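Local coordinates for protein aminotransferase, class I and II (Erwinia tasmaniensis, PDB 5Z0Q) that is a class I and II aminotransferase of the PLP-dependent fold and holds pyridoxal-5'-phosphate in its pocket, at residues A[160-163]-A[164-168]; A[223-226]-A[227-230]. All coordinates share one frame; numbering follows the deposited sequence.

Contact 1. Residues A[160-163]-A[164-168]; sequences DRMS and GNEKL
Glu166 turns its carboxylate back onto the backbone of Ser163, closing the turn that leads into strand 166-172 of the mixed sheet in the large domain of this fold-type I PLP-dependent protein. Followed outward, the Glu166 chain starts at CB, which lies 3.8 Å from Met162 CE. CG meets the same methyl, and the bend at chi2 (71°) folds the carboxylate back over the turn. Glu166 CD lies 3.5 Å from Ser163 N, with Met162 CE also near it. At the tip, OE2 takes the main bond, from Ser163 N at 3.0 Å, with an N-H...O angle of 156°. A second donor, Gly164 N, also lies 3.0 Å from Glu166 OE2, though its bond is more bent, at 135°. OE1 receives a weak, longer bond from Ser163 N and another weak one from Ser117 OG on the adjacent strand 117-122. Gly164, with positive phi, carries the chain round the bend between the two partners. Met162 lies across the Glu166 side chain, its thioether chain bent at chi3 so that CE reaches the aliphatic part of glutamate; its other neighbours include Leu140 of strand 139-146 and Phe193 and His197 of helix 184-197. The turn is a surface feature, and none of its touching residues is buried. The oxygen that accepts from both amides is gripped from two directions, which restrains the rotation of the group: Ser163 N and Gly164 N both use the syn side of Glu166 OE2 but come from opposite faces of the carboxylate plane.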
ATOM      1  N   ASP A 160      22.945  -0.179 -32.212  1.00 48.20           N
ATOM      2  CA  ASP A 160      22.233  -0.393 -33.466  1.00 48.42           C
ATOM      3  C   ASP A 160      20.936  -1.171 -33.280  1.00 48.76           C
ATOM      4  O   ASP A 160      20.085  -1.152 -34.176  1.00 47.21           O
ATOM      5  CB  ASP A 160      23.146  -1.112 -34.459  1.00 51.61           C
ATOM      6  CG  ASP A 160      24.431  -0.349 -34.720  1.00 60.37           C
ATOM      7  OD1 ASP A 160      24.351   0.843 -35.085  1.00 62.25           O
ATOM      8  OD2 ASP A 160      25.520  -0.934 -34.544  1.00 64.77           O
ATOM      9  N   ARG A 161      20.764  -1.850 -32.147  1.00 48.08           N
ATOM     10  CA  ARG A 161      19.504  -2.522 -31.858  1.00 48.43           C
ATOM     11  C   ARG A 161      18.416  -1.564 -31.394  1.00 41.17           C
ATOM     12  O   ARG A 161      17.270  -1.992 -31.220  1.00 40.61           O
ATOM     13  CB  ARG A 161      19.709  -3.610 -30.800  1.00 49.51           C
ATOM     14  CG  ARG A 161      20.073  -4.972 -31.370  1.00 46.42           C
ATOM     15  CD  ARG A 161      20.292  -5.995 -30.266  1.00 39.09           C
ATOM     16  NE  ARG A 161      19.179  -6.034 -29.320  1.00 38.52           N
ATOM     17  CZ  ARG A 161      18.079  -6.760 -29.487  1.00 47.56           C
ATOM     18  NH1 ARG A 161      17.931  -7.510 -30.572  1.00 49.97           N
ATOM     19  NH2 ARG A 161      17.121  -6.735 -28.570  1.00 42.56           N
ATOM     20  N   MET A 162      18.741  -0.290 -31.196  1.00 42.73           N
ATOM     21  CA  MET A 162      17.766   0.680 -30.729  1.00 47.55           C
ATOM     22  C   MET A 162      16.957   1.235 -31.900  1.00 48.78           C
ATOM     23  O   MET A 162      17.280   1.027 -33.074  1.00 55.31           O
ATOM     24  CB  MET A 162      18.460   1.804 -29.965  1.00 36.71           C
ATOM     25  CG  MET A 162      19.303   1.309 -28.802  1.00 37.75           C
ATOM     26  SD  MET A 162      20.067   2.633 -27.852  1.00 43.83           S
ATOM     27  CE  MET A 162      18.645   3.334 -27.019  1.00 30.85           C
ATOM     28  N   SER A 163      15.885   1.953 -31.566  1.00 47.54           N
ATOM     29  CA  SER A 163      14.954   2.454 -32.567  1.00 42.38           C
ATOM     30  C   SER A 163      14.657   3.941 -32.439  1.00 46.07           C
ATOM     31  O   SER A 163      13.890   4.469 -33.252  1.00 45.57           O
ATOM     32  CB  SER A 163      13.633   1.673 -32.500  1.00 45.40           C
ATOM     33  OG  SER A 163      13.859   0.276 -32.579  1.00 55.82           O
ATOM     34  N   GLY A 164      15.234   4.629 -31.455  1.00 47.76           N
ATOM     35  CA  GLY A 164      14.935   6.020 -31.207  1.00 37.94           C
ATOM     36  C   GLY A 164      13.734   6.263 -30.317  1.00 35.59           C
ATOM     37  O   GLY A 164      13.595   7.365 -29.775  1.00 39.37           O
ATOM     38  N   ASN A 165      12.860   5.269 -30.153  1.00 35.22           N
ATOM     39  CA  ASN A 165      11.709   5.388 -29.269  1.00 48.29           C
ATOM     40  C   ASN A 165      12.070   5.245 -27.796  1.00 36.20           C
ATOM     41  O   ASN A 165      11.221   5.510 -26.941  1.00 35.72           O
ATOM     42  CB  ASN A 165      10.653   4.338 -29.629  1.00 48.33           C
ATOM     43  CG  ASN A 165       9.953   4.637 -30.939  1.00 56.73           C
ATOM     44  OD1 ASN A 165      10.449   5.407 -31.762  1.00 57.14           O
ATOM     45  ND2 ASN A 165       8.789   4.029 -31.138  1.00 59.65           N
ATOM     46  N   GLU A 166      13.294   4.835 -27.483  1.00 32.44           N
ATOM     47  CA  GLU A 166      13.672   4.580 -26.101  1.00 31.32           C
ATOM     48  C   GLU A 166      13.627   5.868 -25.288  1.00 29.03           C
ATOM     49  O   GLU A 166      13.948   6.949 -25.789  1.00 34.17           O
ATOM     50  CB  GLU A 166      15.068   3.958 -26.044  1.00 32.15           C
ATOM     51  CG  GLU A 166      15.165   2.558 -26.659  1.00 39.79           C
ATOM     52  CD  GLU A 166      15.056   2.552 -28.174  1.00 45.18           C
ATOM     53  OE1 GLU A 166      14.166   1.853 -28.705  1.00 44.32           O
ATOM     54  OE2 GLU A 166      15.855   3.252 -28.831  1.00 40.09           O
ATOM     55  N   LYS A 167      13.222   5.749 -24.023  1.00 27.65           N
ATOM     56  CA  LYS A 167      12.989   6.929 -23.198  1.00 32.15           C
ATOM     57  C   LYS A 167      13.408   6.722 -21.746  1.00 27.28           C
ATOM     58  O   LYS A 167      13.940   7.641 -21.115  1.00 32.52           O
ATOM     59  CB  LYS A 167      11.513   7.326 -23.266  1.00 37.52           C
ATOM     60  CG  LYS A 167      11.144   8.545 -22.433  1.00 42.40           C
ATOM     61  CD  LYS A 167      11.947   9.769 -22.840  1.00 42.50           C
ATOM     62  CE  LYS A 167      11.154  11.046 -22.597  1.00 48.22           C
ATOM     63  NZ  LYS A 167      10.543  11.079 -21.239  1.00 50.91           N
ATOM     64  N   LEU A 168      13.175   5.529 -21.205  1.00 27.78           N
ATOM     65  CA  LEU A 168      13.409   5.249 -19.792  1.00 25.28           C
ATOM     66  C   LEU A 168      14.362   4.071 -19.660  1.00 23.21           C
ATOM     67  O   LEU A 168      14.077   2.980 -20.163  1.00 25.78           O
ATOM     68  CB  LEU A 168      12.092   4.963 -19.067  1.00 24.81           C
ATOM     69  CG  LEU A 168      12.166   4.668 -17.569  1.00 21.79           C
ATOM     70  CD1 LEU A 168      12.826   5.814 -16.822  1.00 21.87           C
ATOM     71  CD2 LEU A 168      10.776   4.396 -17.013  1.00 22.33           C
TER

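Contact 2. Residues A[223-226]-A[227-230]; sequences SLSD and DAAQ
With chi1 at 65°, Ser225 sets OG between its own backbone N and carbonyl carbon, facing the first turn of helix 226-229, while Asp227, with CG anti to the backbone N, directs its carboxylate away from Ser225. The serine hydroxyl oxygen accepts from Ala228 N in a weak capping bond of 3.4 Å that is nevertheless fairly straight, the N-H...O angle being 163°. The serine also contributes its carbonyl: Ala229 N makes a weak bond to Ser225 O at 3.3 Å. One residue on, Gln230 N donates to Asp226 O at 3.1 Å, reaching the oxygen from a direction tilted 34° out of the carbonyl plane. The Gln230 side chain packs beside this acceptor, with CG 3.3 Å from Asp226 O. Two small side chains fill in around the cap: Ala228 CB sits 3.8 Å from Ser225 O, and Ala229 CB lies 3.7 Å from Asp226 O. Asp227 CB lies alongside the serine hydroxyl, but its carboxylate finds its main partner in Arg231, a salt bridge through OD2, with a weak hydrogen bond from Gln195 to the same oxygen. Leu191 of helix 184-197 packs against both Ser225 and Ala228. The backbone amide of Ala228, which has no earlier helical carbonyl to bond to, is thus served by a side chain: a serine N-cap, its capping bond weak here, starting a short helix of about one turn just before strand 232-236.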
ATOM      1  N   SER A 223      24.603  10.035  -7.825  1.00 32.41           N
ATOM      2  CA  SER A 223      25.734  10.676  -7.168  1.00 32.62           C
ATOM      3  C   SER A 223      26.935  10.855  -8.087  1.00 30.18           C
ATOM      4  O   SER A 223      27.921  11.477  -7.676  1.00 25.37           O
ATOM      5  CB  SER A 223      26.154   9.871  -5.932  1.00 30.67           C
ATOM      6  OG  SER A 223      26.560   8.560  -6.287  1.00 25.73           O
ATOM      7  N   LEU A 224      26.880  10.322  -9.311  1.00 34.11           N
ATOM      8  CA  LEU A 224      27.989  10.485 -10.246  1.00 36.65           C
ATOM      9  C   LEU A 224      28.190  11.952 -10.604  1.00 29.53           C
ATOM     10  O   LEU A 224      29.310  12.472 -10.542  1.00 33.28           O
ATOM     11  CB  LEU A 224      27.735   9.657 -11.506  1.00 30.68           C
ATOM     12  CG  LEU A 224      27.611   8.146 -11.309  1.00 28.79           C
ATOM     13  CD1 LEU A 224      27.212   7.468 -12.611  1.00 27.17           C
ATOM     14  CD2 LEU A 224      28.914   7.574 -10.779  1.00 30.72           C
ATOM     15  N   SER A 225      27.112  12.632 -10.981  1.00 32.01           N
ATOM     16  CA  SER A 225      27.155  14.048 -11.310  1.00 29.51           C
ATOM     17  C   SER A 225      25.781  14.642 -11.042  1.00 31.47           C
ATOM     18  O   SER A 225      24.835  13.935 -10.682  1.00 37.50           O
ATOM     19  CB  SER A 225      27.583  14.266 -12.765  1.00 27.83           C
ATOM     20  OG  SER A 225      26.620  13.743 -13.664  1.00 32.14           O
ATOM     21  N   ASP A 226      25.672  15.958 -11.220  1.00 29.86           N
ATOM     22  CA  ASP A 226      24.382  16.618 -11.083  1.00 31.36           C
ATOM     23  C   ASP A 226      23.476  16.367 -12.280  1.00 32.72           C
ATOM     24  O   ASP A 226      22.253  16.486 -12.149  1.00 31.27           O
ATOM     25  CB  ASP A 226      24.581  18.120 -10.879  1.00 37.13           C
ATOM     26  CG  ASP A 226      25.322  18.435  -9.596  1.00 54.52           C
ATOM     27  OD1 ASP A 226      25.014  17.808  -8.560  1.00 49.75           O
ATOM     28  OD2 ASP A 226      26.219  19.303  -9.625  1.00 63.68           O
ATOM     29  N   ASP A 227      24.047  16.023 -13.436  1.00 37.71           N
ATOM     30  CA  ASP A 227      23.225  15.657 -14.584  1.00 33.65           C
ATOM     31  C   ASP A 227      22.516  14.330 -14.347  1.00 32.75           C
ATOM     32  O   ASP A 227      21.339  14.177 -14.696  1.00 28.94           O
ATOM     33  CB  ASP A 227      24.082  15.589 -15.846  1.00 28.94           C
ATOM     34  CG  ASP A 227      23.273  15.248 -17.082  1.00 40.65           C
ATOM     35  OD1 ASP A 227      22.599  16.152 -17.618  1.00 39.70           O
ATOM     36  OD2 ASP A 227      23.308  14.074 -17.514  1.00 35.03           O
ATOM     37  N   ALA A 228      23.217  13.360 -13.755  1.00 30.51           N
ATOM     38  CA  ALA A 228      22.590  12.080 -13.447  1.00 29.54           C
ATOM     39  C   ALA A 228      21.490  12.245 -12.406  1.00 31.31           C
ATOM     40  O   ALA A 228      20.466  11.557 -12.462  1.00 34.32           O
ATOM     41  CB  ALA A 228      23.642  11.083 -12.960  1.00 33.30           C
ATOM     42  N   ALA A 229      21.688  13.151 -11.447  1.00 33.24           N
ATOM     43  CA  ALA A 229      20.680  13.369 -10.415  1.00 28.29           C
ATOM     44  C   ALA A 229      19.411  13.980 -10.999  1.00 31.88           C
ATOM     45  O   ALA A 229      18.301  13.616 -10.596  1.00 35.31           O
ATOM     46  CB  ALA A 229      21.249  14.257  -9.309  1.00 25.64           C
ATOM     47  N   GLN A 230      19.553  14.902 -11.951  1.00 27.37           N
ATOM     48  CA  GLN A 230      18.406  15.589 -12.532  1.00 29.71           C
ATOM     49  C   GLN A 230      17.702  14.780 -13.613  1.00 28.84           C
ATOM     50  O   GLN A 230      16.723  15.268 -14.186  1.00 30.46           O
ATOM     51  CB  GLN A 230      18.839  16.942 -13.102  1.00 27.47           C
ATOM     52  CG  GLN A 230      19.312  17.935 -12.052  1.00 32.97           C
ATOM     53  CD  GLN A 230      18.216  18.307 -11.070  1.00 40.40           C
ATOM     54  OE1 GLN A 230      17.045  18.399 -11.438  1.00 44.46           O
ATOM     55  NE2 GLN A 230      18.591  18.515  -9.813  1.00 34.18           N
TER

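Contact 1 (160-168) comes first along the chain and closes before contact 2 (223-230) opens; their centres lie 22 Å apart and their nearest atoms about 10 Å, without touching. Both belong to the surroundings of one eight-stranded mixed sheet: contact 1 includes the start of strand 166-172, while contact 2 ends just before strand 232-236, and strand 200-204 lies between these two in the sheet, parallel to both. Helix 184-197 touches both contacts. The two thus sit at, or just before, the starts of parallel strands two positions apart in the central sheet of the large domain.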